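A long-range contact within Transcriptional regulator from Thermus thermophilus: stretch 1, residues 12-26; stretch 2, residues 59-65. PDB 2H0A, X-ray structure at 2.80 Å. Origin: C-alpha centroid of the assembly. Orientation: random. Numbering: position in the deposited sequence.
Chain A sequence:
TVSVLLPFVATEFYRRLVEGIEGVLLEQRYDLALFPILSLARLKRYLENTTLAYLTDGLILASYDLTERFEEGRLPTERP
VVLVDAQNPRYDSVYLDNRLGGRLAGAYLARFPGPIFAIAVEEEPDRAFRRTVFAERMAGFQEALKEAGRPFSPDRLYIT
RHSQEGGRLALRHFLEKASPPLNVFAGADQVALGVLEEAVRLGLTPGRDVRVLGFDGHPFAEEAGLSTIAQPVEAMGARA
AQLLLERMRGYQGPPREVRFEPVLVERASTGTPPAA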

# COMPACT_ATOMS: atom_id res chain seq x y z
N GLU A 12 9.62 3.65 -0.02
CA GLU A 12 10.86 4.34 -0.32
C GLU A 12 11.99 3.87 0.61
O GLU A 12 13.17 3.95 0.27
CB GLU A 12 10.67 5.85 -0.19
CG GLU A 12 11.95 6.66 -0.31
CD GLU A 12 12.52 6.68 -1.72
OE1 GLU A 12 12.33 5.68 -2.45
OE2 GLU A 12 13.16 7.68 -2.09
N PHE A 13 11.61 3.38 1.79
CA PHE A 13 12.57 2.91 2.78
C PHE A 13 13.32 1.69 2.27
O PHE A 13 14.49 1.49 2.59
CB PHE A 13 11.85 2.55 4.08
CG PHE A 13 12.75 2.00 5.15
CD1 PHE A 13 13.59 2.83 5.87
CD2 PHE A 13 12.74 0.63 5.45
CE1 PHE A 13 14.41 2.31 6.88
CE2 PHE A 13 13.56 0.12 6.46
CZ PHE A 13 14.39 0.96 7.17
N TYR A 14 12.64 0.88 1.47
CA TYR A 14 13.28 -0.31 0.94
C TYR A 14 14.02 0.02 -0.34
O TYR A 14 15.00 -0.64 -0.67
CB TYR A 14 12.23 -1.40 0.73
CG TYR A 14 11.64 -1.81 2.05
CD1 TYR A 14 12.38 -2.57 2.96
CD2 TYR A 14 10.40 -1.31 2.46
CE1 TYR A 14 11.91 -2.81 4.25
CE2 TYR A 14 9.92 -1.54 3.74
CZ TYR A 14 10.68 -2.29 4.64
OH TYR A 14 10.23 -2.46 5.93
N ARG A 15 13.60 1.06 -1.04
CA ARG A 15 14.31 1.42 -2.25
C ARG A 15 15.69 1.87 -1.82
O ARG A 15 16.70 1.40 -2.35
CB ARG A 15 13.62 2.55 -3.02
CG ARG A 15 14.30 2.86 -4.35
CD ARG A 15 13.87 4.18 -4.96
NE ARG A 15 14.37 5.34 -4.22
CZ ARG A 15 15.66 5.63 -4.06
NH1 ARG A 15 16.60 4.85 -4.58
NH2 ARG A 15 16.01 6.69 -3.35
N ARG A 16 15.73 2.78 -0.84
CA ARG A 16 16.99 3.31 -0.33
C ARG A 16 17.85 2.24 0.31
O ARG A 16 19.08 2.28 0.22
CB ARG A 16 16.73 4.40 0.71
CG ARG A 16 15.90 5.57 0.21
CD ARG A 16 15.50 6.45 1.37
NE ARG A 16 16.67 7.00 2.05
CZ ARG A 16 16.65 7.60 3.24
NH1 ARG A 16 15.51 7.72 3.90
NH2 ARG A 16 17.77 8.06 3.76
N LEU A 17 17.20 1.27 0.96
CA LEU A 17 17.90 0.19 1.64
C LEU A 17 18.66 -0.66 0.64
O LEU A 17 19.82 -1.00 0.86
CB LEU A 17 16.89 -0.68 2.39
CG LEU A 17 17.42 -1.46 3.59
CD1 LEU A 17 17.85 -0.47 4.67
CD2 LEU A 17 16.36 -2.39 4.13
N VAL A 18 18.01 -0.99 -0.47
CA VAL A 18 18.60 -1.81 -1.52
C VAL A 18 19.63 -1.05 -2.33
O VAL A 18 20.60 -1.62 -2.81
CB VAL A 18 17.52 -2.34 -2.46
CG1 VAL A 18 18.18 -3.01 -3.66
CG2 VAL A 18 16.62 -3.33 -1.73
N GLU A 19 19.42 0.25 -2.50
CA GLU A 19 20.39 1.05 -3.23
C GLU A 19 21.67 0.95 -2.42
O GLU A 19 22.77 0.87 -2.98
CB GLU A 19 19.95 2.51 -3.32
CG GLU A 19 20.91 3.40 -4.11
CD GLU A 19 20.41 4.83 -4.23
OE1 GLU A 19 19.30 5.03 -4.77
OE2 GLU A 19 21.13 5.76 -3.80
N GLY A 20 21.51 0.95 -1.10
CA GLY A 20 22.65 0.85 -0.21
C GLY A 20 23.37 -0.48 -0.33
O GLY A 20 24.59 -0.53 -0.27
N ILE A 21 22.60 -1.55 -0.50
CA ILE A 21 23.15 -2.89 -0.64
C ILE A 21 23.78 -3.09 -2.01
O ILE A 21 24.89 -3.60 -2.12
CB ILE A 21 22.06 -3.97 -0.45
CG1 ILE A 21 21.52 -3.93 0.98
CG2 ILE A 21 22.63 -5.33 -0.78
CD1 ILE A 21 20.35 -4.84 1.22
N GLU A 22 23.06 -2.69 -3.06
CA GLU A 22 23.56 -2.82 -4.42
C GLU A 22 24.88 -2.09 -4.55
O GLU A 22 25.87 -2.63 -5.05
CB GLU A 22 22.57 -2.24 -5.42
CG GLU A 22 21.23 -2.95 -5.45
CD GLU A 22 20.36 -2.52 -6.63
OE1 GLU A 22 20.15 -1.29 -6.81
OE2 GLU A 22 19.89 -3.40 -7.38
N GLY A 23 24.89 -0.84 -4.11
CA GLY A 23 26.10 -0.05 -4.18
C GLY A 23 27.28 -0.85 -3.69
O GLY A 23 28.35 -0.84 -4.31
N VAL A 24 27.10 -1.56 -2.58
CA VAL A 24 28.17 -2.36 -2.01
C VAL A 24 28.39 -3.67 -2.76
O VAL A 24 29.41 -3.83 -3.42
CB VAL A 24 27.90 -2.66 -0.52
CG1 VAL A 24 28.93 -3.63 0.03
CG2 VAL A 24 27.95 -1.37 0.27
N LEU A 25 27.42 -4.57 -2.69
CA LEU A 25 27.55 -5.88 -3.33
C LEU A 25 28.03 -5.91 -4.78
O LEU A 25 28.84 -6.76 -5.13
CB LEU A 25 26.23 -6.64 -3.21
CG LEU A 25 25.89 -7.09 -1.79
CD1 LEU A 25 24.58 -7.84 -1.81
CD2 LEU A 25 27.01 -7.97 -1.25
N LEU A 26 27.55 -4.98 -5.61
CA LEU A 26 27.95 -4.95 -7.01
C LEU A 26 29.39 -4.49 -7.20
O LEU A 26 29.96 -4.65 -8.28
CB LEU A 26 27.02 -4.06 -7.83
CG LEU A 26 25.52 -4.41 -7.82
CD1 LEU A 26 24.81 -3.46 -8.78
CD2 LEU A 26 25.27 -5.86 -8.23
N LEU A 59 22.06 -14.32 2.60
CA LEU A 59 20.75 -13.69 2.73
C LEU A 59 20.72 -12.45 3.64
O LEU A 59 21.26 -12.45 4.75
CB LEU A 59 19.73 -14.72 3.24
CG LEU A 59 19.37 -15.93 2.37
N ILE A 60 20.06 -11.40 3.15
CA ILE A 60 19.91 -10.16 3.90
C ILE A 60 18.42 -9.99 4.20
O ILE A 60 17.62 -9.76 3.30
CB ILE A 60 20.40 -8.94 3.07
CG1 ILE A 60 21.90 -9.07 2.81
CG2 ILE A 60 20.07 -7.64 3.80
CD1 ILE A 60 22.48 -7.98 1.95
N LEU A 61 18.04 -10.11 5.47
CA LEU A 61 16.64 -9.98 5.87
C LEU A 61 16.32 -8.57 6.33
O LEU A 61 16.98 -8.04 7.22
CB LEU A 61 16.32 -10.97 6.99
CG LEU A 61 14.97 -11.68 6.89
CD1 LEU A 61 14.71 -12.42 8.20
CD2 LEU A 61 13.85 -10.69 6.61
N ALA A 62 15.29 -7.97 5.74
CA ALA A 62 14.92 -6.60 6.08
C ALA A 62 13.66 -6.41 6.94
O ALA A 62 12.64 -7.07 6.75
CB ALA A 62 14.80 -5.77 4.80
N SER A 63 13.77 -5.47 7.88
CA SER A 63 12.70 -5.07 8.80
C SER A 63 11.96 -6.12 9.60
O SER A 63 11.48 -5.82 10.69
CB SER A 63 11.68 -4.22 8.04
OG SER A 63 12.31 -3.11 7.44
N TYR A 64 11.85 -7.34 9.10
CA TYR A 64 11.13 -8.37 9.84
C TYR A 64 12.01 -9.52 10.30
O TYR A 64 12.77 -10.09 9.52
CB TYR A 64 9.95 -8.87 9.01
CG TYR A 64 9.02 -7.73 8.70
CD1 TYR A 64 9.28 -6.84 7.65
CD2 TYR A 64 7.91 -7.48 9.51
CE1 TYR A 64 8.46 -5.73 7.43
CE2 TYR A 64 7.09 -6.37 9.30
CZ TYR A 64 7.37 -5.50 8.26
OH TYR A 64 6.56 -4.40 8.07
N ASP A 65 11.88 -9.86 11.58
CA ASP A 65 12.73 -10.87 12.19
C ASP A 65 12.58 -12.37 11.99
O ASP A 65 12.90 -12.91 10.94
CB ASP A 65 12.85 -10.58 13.69
CG ASP A 65 13.78 -11.56 14.40
OD1 ASP A 65 14.73 -12.04 13.76
OD2 ASP A 65 13.55 -11.83 15.59

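Stretch 1 is a helix that begins at Glu 12 and runs through most of its length with regular i to i+4 backbone hydrogen bonds. Stretch 2 is the end of a strand, residues 59 to 62, followed by a turn into loop. The helix and strand axes approach to 11.3 Å. Their N-to-C directions differ by 156°, so the two run roughly antiparallel. No backbone hydrogen bond links them, and the backbones stay well apart: the CA atoms of Tyr 14 and Ala 62 are 8.3 Å apart, and those of Ile 21 and Ile 60 are 9.2 Å apart. Side chains fill the gap.

The antiparallel course sets the pairing. The start of the helix meets the end of the strand and the loop, and later helix residues meet Ile 60. Leu 17, Ile 21 and Leu 25 are spaced four residues apart, close to one helical turn, so all three point toward the strand. On the strand, Ile 60 and Ala 62 point toward the helix. Leu 61, between them, does not reach it, as expected from the alternation of a strand.

The contact is apolar along the strand. Ile 21 CG2 lies 3.8 Å from Ile 60 CD1. Leu 25 CD1 approaches the same Ile 60 CD1 more loosely, at 4.3 Å. Leu 17 CD2 packs on Ala 62 CB at 3.8 Å. The ring of Tyr 14 also reaches this methyl, with Tyr 14 CE1 4.2 Å from Ala 62 CB, which lies at the ring edge. These are van der Waals contacts between buried side chains.

Polar chemistry enters at Ser 63. Tyr 14 OH donates a hydrogen bond to Ser 63 OG at 2.7 Å, the one hydrogen bond across the two stretches. The CA-to-CB bond of Tyr 14 points sideways, but its long side chain brings the hydroxyl to the loop. Ser 63 OG also bonds elsewhere in the structure. Ser 63 OG sits at the edge of the Phe 13 ring, 3.6 Å from Phe 13 CE2. Tyr 64 CE1 is 4.0 Å from Tyr 14 OH, a looser contact.

Ser 63 has phi/psi of 52/-29°, where the chain leaves the strand. A very short hydrogen bond of 2.5 Å from Tyr 64 N to Ala 62 O spans this residue.

Away from the contact, Arg 15 forms salt bridges to Glu 12 and Glu 19 along the helix. Arg 15 NE is 2.7 Å from Glu 12 OE1, and Arg 15 NH1 is 2.7 Å from Glu 19 OE1.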